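Local coordinates for protein short afifavidin (Afifella pfennigii, PDB 6HDT) that binds biotin very tightly without a covalent bond, as a dimeric bacterial member of the avidin family whose exact biological role is still obscure, at residues A[71-76]-A[84-89]. Sequence-based numbering, arbitrary orientation.
Sequences GFTVAW and NSVTSW. With BTN (biotin), chain E.
Strands 69-77 and 82-96 form an antiparallel hairpin in the wall of the avidin beta-barrel, here at the biotin pocket. Phe72 with Trp89 and Val74 with Thr87 are hydrogen-bonded pairs. Beyond them, Trp76 N adds a nearly straight bond to Ser85 O (3.0 Å, 172°). The side chains of Phe72, Val74, Thr87 and Trp89 lie on the barrel's inner face.

Trp76 turns its indole across to the other strand. Its NE1 donates to Thr87 OG1 at 3.0 Å, with the acceptor close to the ring plane. This bond anchors the NE1 edge of the indole, while biotin C9 over one face and Val74 CG1 over the opposite one hold the ring flat between them. The biotin sulfur S1 sits 3.3 Å from the same Thr87 OG1. Ser85 OG occupies the crowded position between backbone N and carbonyl carbon (chi1 55°) and donates to biotin carboxylate O11 at 2.8 Å.

Such tryptophans lining the ligand site are a hallmark of avidins. Trp89 CZ2 approaches S1 at 3.6 Å, while its NE1 is hydrogen-bonded to Asp123 OD2, which is also hydrogen-bonded to biotin. Phe72 lies against Trp89 with planes 20° apart but slid past each other, and Trp89 CB sits over the Phe72 face. On the other side of the sheet, Thr73 OG1 and Ser88 OG lie 2.8 Å apart, and both residues meet Gly71 of the second subunit.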
loop_
_atom_site.group_PDB
_atom_site.type_symbol
_atom_site.label_atom_id
_atom_site.label_comp_id
_atom_site.label_asym_id
_atom_site.label_seq_id
_atom_site.Cartn_x
_atom_site.Cartn_y
_atom_site.Cartn_z
ATOM N N GLY A 71 -3.554 -1.289 4.820
ATOM C CA GLY A 71 -3.042 -1.366 3.449
ATOM C C GLY A 71 -1.565 -1.644 3.510
ATOM O O GLY A 71 -0.872 -1.121 4.392
ATOM N N PHE A 72 -1.082 -2.467 2.581
ATOM C CA PHE A 72 0.330 -2.796 2.567
ATOM C C PHE A 72 0.804 -3.196 1.192
ATOM O O PHE A 72 0.041 -3.660 0.352
ATOM C CB PHE A 72 0.700 -3.880 3.580
ATOM C CG PHE A 72 -0.106 -5.149 3.455
ATOM C CD1 PHE A 72 -1.283 -5.324 4.168
ATOM C CD2 PHE A 72 0.346 -6.191 2.678
ATOM C CE1 PHE A 72 -2.007 -6.492 4.053
ATOM C CE2 PHE A 72 -0.376 -7.362 2.546
ATOM C CZ PHE A 72 -1.565 -7.523 3.259
ATOM N N THR A 73 2.095 -2.971 0.984
ATOM C CA THR A 73 2.718 -3.197 -0.318
ATOM C C THR A 73 3.888 -4.157 -0.217
ATOM O O THR A 73 4.600 -4.135 0.773
ATOM C CB THR A 73 3.187 -1.868 -0.903
ATOM O OG1 THR A 73 2.057 -1.030 -1.086
ATOM C CG2 THR A 73 3.897 -2.039 -2.241
ATOM N N VAL A 74 4.076 -4.983 -1.248
ATOM C CA VAL A 74 5.239 -5.860 -1.392
ATOM C C VAL A 74 5.834 -5.624 -2.799
ATOM O O VAL A 74 5.151 -5.746 -3.825
ATOM C CB VAL A 74 4.869 -7.344 -1.267
ATOM C CG1 VAL A 74 6.040 -8.236 -1.678
ATOM C CG2 VAL A 74 4.391 -7.671 0.128
ATOM N N ALA A 75 7.105 -5.278 -2.816
ATOM C CA ALA A 75 7.859 -5.204 -4.062
ATOM C C ALA A 75 8.566 -6.556 -4.293
ATOM O O ALA A 75 9.294 -7.034 -3.405
ATOM C CB ALA A 75 8.866 -4.088 -3.946
ATOM N N TRP A 76 8.365 -7.179 -5.461
ATOM C CA TRP A 76 8.806 -8.567 -5.656
ATOM C C TRP A 76 10.275 -8.641 -6.067
ATOM O O TRP A 76 10.596 -9.065 -7.170
ATOM C CB TRP A 76 7.865 -9.302 -6.617
ATOM C CG TRP A 76 6.472 -9.343 -6.048
ATOM C CD1 TRP A 76 5.424 -8.572 -6.399
ATOM C CD2 TRP A 76 6.021 -10.177 -4.970
ATOM N NE1 TRP A 76 4.299 -8.863 -5.585
ATOM C CE2 TRP A 76 4.653 -9.869 -4.734
ATOM C CE3 TRP A 76 6.618 -11.207 -4.232
ATOM C CZ2 TRP A 76 3.911 -10.511 -3.752
ATOM C CZ3 TRP A 76 5.874 -11.824 -3.244
ATOM C CH2 TRP A 76 4.534 -11.495 -3.046
ATOM N N ASN A 84 9.843 -8.267 -11.009
ATOM C CA ASN A 84 9.651 -6.964 -11.667
ATOM C C ASN A 84 8.204 -6.483 -11.575
ATOM O O ASN A 84 7.523 -6.244 -12.565
ATOM C CB ASN A 84 10.126 -7.030 -13.118
ATOM C CG ASN A 84 10.198 -5.670 -13.756
ATOM O OD1 ASN A 84 10.413 -4.679 -13.076
ATOM N ND2 ASN A 84 10.024 -5.616 -15.078
ATOM N N SER A 85 7.730 -6.389 -10.343
ATOM C CA SER A 85 6.326 -6.167 -10.074
ATOM C C SER A 85 6.183 -5.726 -8.634
ATOM O O SER A 85 7.077 -5.950 -7.821
ATOM C CB SER A 85 5.547 -7.470 -10.261
ATOM O OG SER A 85 6.107 -8.492 -9.451
ATOM N N VAL A 86 5.036 -5.123 -8.344
ATOM C CA VAL A 86 4.692 -4.662 -7.009
ATOM C C VAL A 86 3.214 -4.931 -6.782
ATOM O O VAL A 86 2.413 -4.606 -7.635
ATOM C CB VAL A 86 4.918 -3.141 -6.862
ATOM C CG1 VAL A 86 4.436 -2.643 -5.510
ATOM C CG2 VAL A 86 6.366 -2.782 -7.103
ATOM N N THR A 87 2.861 -5.439 -5.600
ATOM C CA THR A 87 1.426 -5.590 -5.198
ATOM C C THR A 87 1.100 -4.725 -3.981
ATOM O O THR A 87 1.915 -4.552 -3.084
ATOM C CB THR A 87 1.123 -7.068 -4.843
ATOM O OG1 THR A 87 1.509 -7.934 -5.909
ATOM C CG2 THR A 87 -0.329 -7.333 -4.500
ATOM N N SER A 88 -0.120 -4.181 -3.945
ATOM C CA SER A 88 -0.653 -3.603 -2.712
ATOM C C SER A 88 -1.970 -4.260 -2.390
ATOM O O SER A 88 -2.784 -4.466 -3.249
ATOM C CB SER A 88 -0.843 -2.098 -2.805
ATOM O OG SER A 88 0.376 -1.422 -3.260
ATOM N N TRP A 89 -2.192 -4.490 -1.100
ATOM C CA TRP A 89 -3.442 -5.024 -0.631
ATOM C C TRP A 89 -4.093 -3.957 0.215
ATOM O O TRP A 89 -3.400 -3.214 0.903
ATOM C CB TRP A 89 -3.192 -6.221 0.282
ATOM C CG TRP A 89 -2.741 -7.489 -0.330
ATOM C CD1 TRP A 89 -3.489 -8.601 -0.558
ATOM C CD2 TRP A 89 -1.413 -7.806 -0.732
ATOM N NE1 TRP A 89 -2.718 -9.587 -1.099
ATOM C CE2 TRP A 89 -1.433 -9.128 -1.216
ATOM C CE3 TRP A 89 -0.202 -7.104 -0.721
ATOM C CZ2 TRP A 89 -0.289 -9.769 -1.667
ATOM C CZ3 TRP A 89 0.942 -7.749 -1.200
ATOM C CH2 TRP A 89 0.890 -9.048 -1.666
HETATM C C11 BTN E . 4.699 -11.869 -9.538
HETATM O O11 BTN E . 4.816 -10.862 -10.263
HETATM O O12 BTN E . 4.256 -12.956 -9.979
HETATM C C10 BTN E . 5.102 -11.727 -8.080
HETATM C C9 BTN E . 4.258 -12.590 -7.144
HETATM C C8 BTN E . 2.819 -12.080 -7.018
HETATM C C7 BTN E . 1.919 -12.973 -6.168
HETATM C C2 BTN E . 0.521 -12.369 -6.096
HETATM S S1 BTN E . 0.358 -10.948 -5.029
HETATM C C6 BTN E . -1.407 -11.066 -5.048
HETATM C C5 BTN E . -1.709 -12.553 -5.023
HETATM N N1 BTN E . -1.822 -13.071 -3.688
HETATM C C3 BTN E . -0.889 -13.950 -3.327
HETATM O O3 BTN E . -0.851 -14.522 -2.223
HETATM N N2 BTN E . -0.032 -14.098 -4.371
HETATM C C4 BTN E . -0.500 -13.352 -5.529
#